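Local structure of neuraminidase (Influenza A virus, 4GDI) at residues I127-F137 with Y177-Q185. The protein is a neuraminidase-like surface glycoprotein that may remove terminal sialic acid from glycoconjugates, has a diverged putative active site and assembles as a homotetramer. Sequence-based numbering, arbitrary orientation.
Sequences IKYGEEVTDTF and YELQNGTVQ. With NAG (2-acetamido-2-deoxy-beta-D-glucopyranose), chain O.
D135 OD2 accepts a hydrogen bond from V184 N at 2.9 Å on its anti lone pair, nearly straight at 164°, and also accepts from water 3, which donates as well to V184 O. The contact joins the outer hairpins of two successive four-stranded antiparallel blades of the neuraminidase beta-propeller. T134 and D135 both face I127 in a classic beta bulge. T134 OG1 donates to G182 O at 2.6 Å, coming from above the carbonyl plane; its place between backbone N and carbonyl carbon (chi1 45°) turns it to that oxygen. G182 sits in the type I' turn from Q180 to T183, packed against I127 CG2 and beside the Y129 ring. N181 CA sits over one face of the Y129 ring, 3.6 Å from its centroid, a CH-pi contact. Y129 OH hydrogen-bonds to D107 and accepts from water 1, which also donates to N181 OD1. At the other end F137 and Y177 form an offset stack, centroids 4.5 Å apart; W187 stacks on Y177 too. Between these ends I127 CD1 meets L179 CD2 tip to tip. The E132 carboxylate accepts hydrogen bonds from I331 N and S332 N of a neighbouring subunit. N181 ND2 carries the N-linked glycan, bonded to NAG C1 at 1.4 Å.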
loop_
_atom_site.group_PDB
_atom_site.type_symbol
_atom_site.label_atom_id
_atom_site.label_comp_id
_atom_site.label_asym_id
_atom_site.label_seq_id
_atom_site.Cartn_x
_atom_site.Cartn_y
_atom_site.Cartn_z
ATOM N N ILE A 127 -26.516 -9.804 0.374
ATOM C CA ILE A 127 -26.241 -8.386 0.298
ATOM C C ILE A 127 -25.406 -8.018 1.499
ATOM O O ILE A 127 -25.693 -8.435 2.628
ATOM C CB ILE A 127 -27.548 -7.573 0.312
ATOM C CG1 ILE A 127 -28.501 -8.132 -0.748
ATOM C CG2 ILE A 127 -27.261 -6.091 0.100
ATOM C CD1 ILE A 127 -29.839 -7.436 -0.804
ATOM N N LYS A 128 -24.359 -7.248 1.243
ATOM C CA LYS A 128 -23.491 -6.728 2.290
ATOM C C LYS A 128 -23.560 -5.204 2.276
ATOM O O LYS A 128 -23.501 -4.580 1.206
ATOM C CB LYS A 128 -22.064 -7.210 2.027
ATOM C CG LYS A 128 -21.118 -7.150 3.204
ATOM C CD LYS A 128 -19.823 -7.869 2.838
ATOM C CE LYS A 128 -18.682 -7.552 3.800
ATOM N NZ LYS A 128 -17.352 -7.937 3.237
ATOM N N TYR A 129 -23.716 -4.603 3.450
ATOM C CA TYR A 129 -23.650 -3.152 3.570
ATOM C C TYR A 129 -22.493 -2.865 4.522
ATOM O O TYR A 129 -22.510 -3.295 5.666
ATOM C CB TYR A 129 -24.968 -2.589 4.107
ATOM C CG TYR A 129 -25.037 -1.091 4.078
ATOM C CD1 TYR A 129 -25.153 -0.411 2.879
ATOM C CD2 TYR A 129 -24.988 -0.347 5.251
ATOM C CE1 TYR A 129 -25.218 0.959 2.842
ATOM C CE2 TYR A 129 -25.055 1.027 5.223
ATOM C CZ TYR A 129 -25.167 1.675 4.021
ATOM O OH TYR A 129 -25.221 3.046 3.981
ATOM N N GLY A 130 -21.476 -2.160 4.049
ATOM C CA GLY A 130 -20.222 -2.091 4.783
ATOM C C GLY A 130 -19.649 -3.479 5.045
ATOM O O GLY A 130 -19.520 -4.295 4.124
ATOM N N GLU A 131 -19.330 -3.744 6.313
ATOM C CA GLU A 131 -18.722 -4.997 6.769
ATOM C C GLU A 131 -19.778 -6.092 6.968
ATOM O O GLU A 131 -19.457 -7.271 7.125
ATOM C CB GLU A 131 -17.999 -4.720 8.100
ATOM C CG GLU A 131 -17.284 -5.903 8.774
ATOM C CD GLU A 131 -16.640 -5.524 10.129
ATOM O OE1 GLU A 131 -15.945 -4.491 10.208
ATOM O OE2 GLU A 131 -16.827 -6.259 11.121
ATOM N N GLU A 132 -21.043 -5.692 6.912
ATOM C CA GLU A 132 -22.148 -6.467 7.474
ATOM C C GLU A 132 -23.043 -7.140 6.408
ATOM O O GLU A 132 -23.613 -6.462 5.552
ATOM C CB GLU A 132 -22.976 -5.491 8.332
ATOM C CG GLU A 132 -24.147 -6.068 9.097
ATOM C CD GLU A 132 -24.880 -5.014 9.971
ATOM O OE1 GLU A 132 -24.523 -3.808 9.947
ATOM O OE2 GLU A 132 -25.823 -5.404 10.688
ATOM N N VAL A 133 -23.167 -8.466 6.456
ATOM C CA VAL A 133 -24.162 -9.145 5.634
ATOM C C VAL A 133 -25.541 -8.789 6.194
ATOM O O VAL A 133 -25.836 -9.046 7.361
ATOM C CB VAL A 133 -23.974 -10.671 5.610
ATOM C CG1 VAL A 133 -25.104 -11.341 4.836
ATOM C CG2 VAL A 133 -22.651 -11.028 4.983
ATOM N N THR A 134 -26.366 -8.169 5.363
ATOM C CA THR A 134 -27.600 -7.550 5.825
ATOM C C THR A 134 -28.866 -8.211 5.289
ATOM O O THR A 134 -29.963 -7.961 5.787
ATOM C CB THR A 134 -27.635 -6.083 5.404
ATOM O OG1 THR A 134 -27.217 -5.980 4.033
ATOM C CG2 THR A 134 -26.723 -5.269 6.281
ATOM N N ASP A 135 -28.736 -9.037 4.262
ATOM C CA ASP A 135 -29.925 -9.660 3.695
ATOM C C ASP A 135 -29.571 -10.755 2.713
ATOM O O ASP A 135 -28.463 -10.795 2.172
ATOM C CB ASP A 135 -30.814 -8.607 3.012
ATOM C CG ASP A 135 -32.298 -8.813 3.300
ATOM O OD1 ASP A 135 -32.676 -9.930 3.714
ATOM O OD2 ASP A 135 -33.086 -7.859 3.113
ATOM N N THR A 136 -30.526 -11.655 2.518
ATOM C CA THR A 136 -30.408 -12.732 1.556
ATOM C C THR A 136 -31.783 -13.063 1.011
ATOM O O THR A 136 -32.798 -12.831 1.683
ATOM C CB THR A 136 -29.902 -14.016 2.214
ATOM O OG1 THR A 136 -30.851 -14.435 3.202
ATOM C CG2 THR A 136 -28.554 -13.794 2.865
ATOM N N PHE A 137 -31.814 -13.609 -0.201
ATOM C CA PHE A 137 -33.020 -14.229 -0.729
ATOM C C PHE A 137 -32.665 -15.272 -1.799
ATOM O O PHE A 137 -31.591 -15.231 -2.394
ATOM C CB PHE A 137 -34.011 -13.179 -1.247
ATOM C CG PHE A 137 -33.437 -12.244 -2.276
ATOM C CD1 PHE A 137 -33.498 -12.554 -3.617
ATOM C CD2 PHE A 137 -32.867 -11.041 -1.895
ATOM C CE1 PHE A 137 -32.980 -11.683 -4.579
ATOM C CE2 PHE A 137 -32.337 -10.162 -2.848
ATOM C CZ PHE A 137 -32.398 -10.490 -4.192
ATOM N N TYR A 177 -35.258 -4.444 -7.290
ATOM C CA TYR A 177 -35.196 -4.468 -5.843
ATOM C C TYR A 177 -34.794 -3.092 -5.309
ATOM O O TYR A 177 -33.858 -2.469 -5.809
ATOM C CB TYR A 177 -34.198 -5.525 -5.391
ATOM C CG TYR A 177 -34.764 -6.920 -5.359
ATOM C CD1 TYR A 177 -34.849 -7.694 -6.512
ATOM C CD2 TYR A 177 -35.214 -7.465 -4.176
ATOM C CE1 TYR A 177 -35.369 -8.978 -6.473
ATOM C CE2 TYR A 177 -35.747 -8.739 -4.128
ATOM C CZ TYR A 177 -35.820 -9.489 -5.270
ATOM O OH TYR A 177 -36.335 -10.760 -5.192
ATOM N N GLU A 178 -35.512 -2.602 -4.305
ATOM C CA GLU A 178 -35.082 -1.403 -3.605
ATOM C C GLU A 178 -34.445 -1.783 -2.270
ATOM O O GLU A 178 -35.058 -2.497 -1.483
ATOM C CB GLU A 178 -36.250 -0.460 -3.350
ATOM C CG GLU A 178 -35.832 0.756 -2.556
ATOM C CD GLU A 178 -37.001 1.670 -2.206
ATOM O OE1 GLU A 178 -38.147 1.346 -2.568
ATOM O OE2 GLU A 178 -36.758 2.714 -1.566
ATOM N N LEU A 179 -33.228 -1.292 -2.026
ATOM C CA LEU A 179 -32.493 -1.570 -0.795
ATOM C C LEU A 179 -32.239 -0.286 -0.015
ATOM O O LEU A 179 -32.101 0.789 -0.599
ATOM C CB LEU A 179 -31.137 -2.204 -1.115
ATOM C CG LEU A 179 -31.139 -3.292 -2.176
ATOM C CD1 LEU A 179 -29.721 -3.829 -2.370
ATOM C CD2 LEU A 179 -32.114 -4.398 -1.783
ATOM N N GLN A 180 -32.197 -0.406 1.308
ATOM C CA GLN A 180 -31.709 0.660 2.180
ATOM C C GLN A 180 -30.816 0.005 3.240
ATOM O O GLN A 180 -31.186 -1.002 3.847
ATOM C CB GLN A 180 -32.876 1.451 2.817
ATOM C CG GLN A 180 -33.580 2.403 1.859
ATOM C CD GLN A 180 -34.717 3.199 2.511
ATOM O OE1 GLN A 180 -34.656 3.539 3.692
ATOM N NE2 GLN A 180 -35.751 3.506 1.735
ATOM N N ASN A 181 -29.621 0.541 3.441
ATOM C CA ASN A 181 -28.672 -0.116 4.327
ATOM C C ASN A 181 -28.605 -1.611 4.051
ATOM O O ASN A 181 -28.534 -2.419 4.980
ATOM C CB ASN A 181 -29.075 0.105 5.789
ATOM C CG ASN A 181 -29.157 1.560 6.150
ATOM O OD1 ASN A 181 -28.419 2.383 5.608
ATOM N ND2 ASN A 181 -30.056 1.887 7.080
ATOM N N GLY A 182 -28.643 -1.990 2.776
ATOM C CA GLY A 182 -28.433 -3.380 2.407
ATOM C C GLY A 182 -29.594 -4.303 2.716
ATOM O O GLY A 182 -29.443 -5.528 2.693
ATOM N N THR A 183 -30.761 -3.717 2.967
ATOM C CA THR A 183 -31.939 -4.474 3.376
ATOM C C THR A 183 -33.056 -4.253 2.367
ATOM O O THR A 183 -33.412 -3.105 2.069
ATOM C CB THR A 183 -32.431 -4.017 4.763
ATOM O OG1 THR A 183 -31.345 -4.054 5.699
ATOM C CG2 THR A 183 -33.558 -4.921 5.257
ATOM N N VAL A 184 -33.634 -5.340 1.874
ATOM C CA VAL A 184 -34.716 -5.241 0.908
ATOM C C VAL A 184 -35.914 -4.524 1.538
ATOM O O VAL A 184 -36.450 -4.968 2.549
ATOM C CB VAL A 184 -35.131 -6.630 0.405
ATOM C CG1 VAL A 184 -36.331 -6.531 -0.531
ATOM C CG2 VAL A 184 -33.963 -7.294 -0.293
ATOM N N GLN A 185 -36.316 -3.410 0.930
ATOM C CA GLN A 185 -37.497 -2.662 1.358
ATOM C C GLN A 185 -38.730 -3.141 0.614
ATOM O O GLN A 185 -39.780 -3.371 1.206
ATOM C CB GLN A 185 -37.299 -1.167 1.109
ATOM C CG GLN A 185 -36.041 -0.629 1.768
ATOM C CD GLN A 185 -36.092 -0.762 3.280
ATOM O OE1 GLN A 185 -36.866 -0.079 3.942
ATOM N NE2 GLN A 185 -35.268 -1.645 3.830
HETATM C C1 NAG O . -29.860 3.196 7.668
HETATM C C2 NAG O . -31.199 3.582 8.287
HETATM C C3 NAG O . -31.096 4.995 8.870
HETATM C C4 NAG O . -29.970 5.026 9.902
HETATM C C5 NAG O . -28.697 4.475 9.273
HETATM C C6 NAG O . -27.581 4.392 10.308
HETATM C C7 NAG O . -33.134 2.378 7.394
HETATM C C8 NAG O . -34.581 2.659 7.114
HETATM N N2 NAG O . -32.295 3.423 7.339
HETATM O O3 NAG O . -32.317 5.379 9.465
HETATM O O4 NAG O . -29.752 6.337 10.390
HETATM O O5 NAG O . -28.924 3.191 8.722
HETATM O O6 NAG O . -26.336 4.518 9.652
HETATM O O7 NAG O . -32.775 1.226 7.650
HETATM O O HOH W 1 -26.503 4.232 5.953
HETATM O O HOH W 2 -30.976 -5.879 7.478
HETATM O O HOH W 3 -35.629 -7.082 3.774
#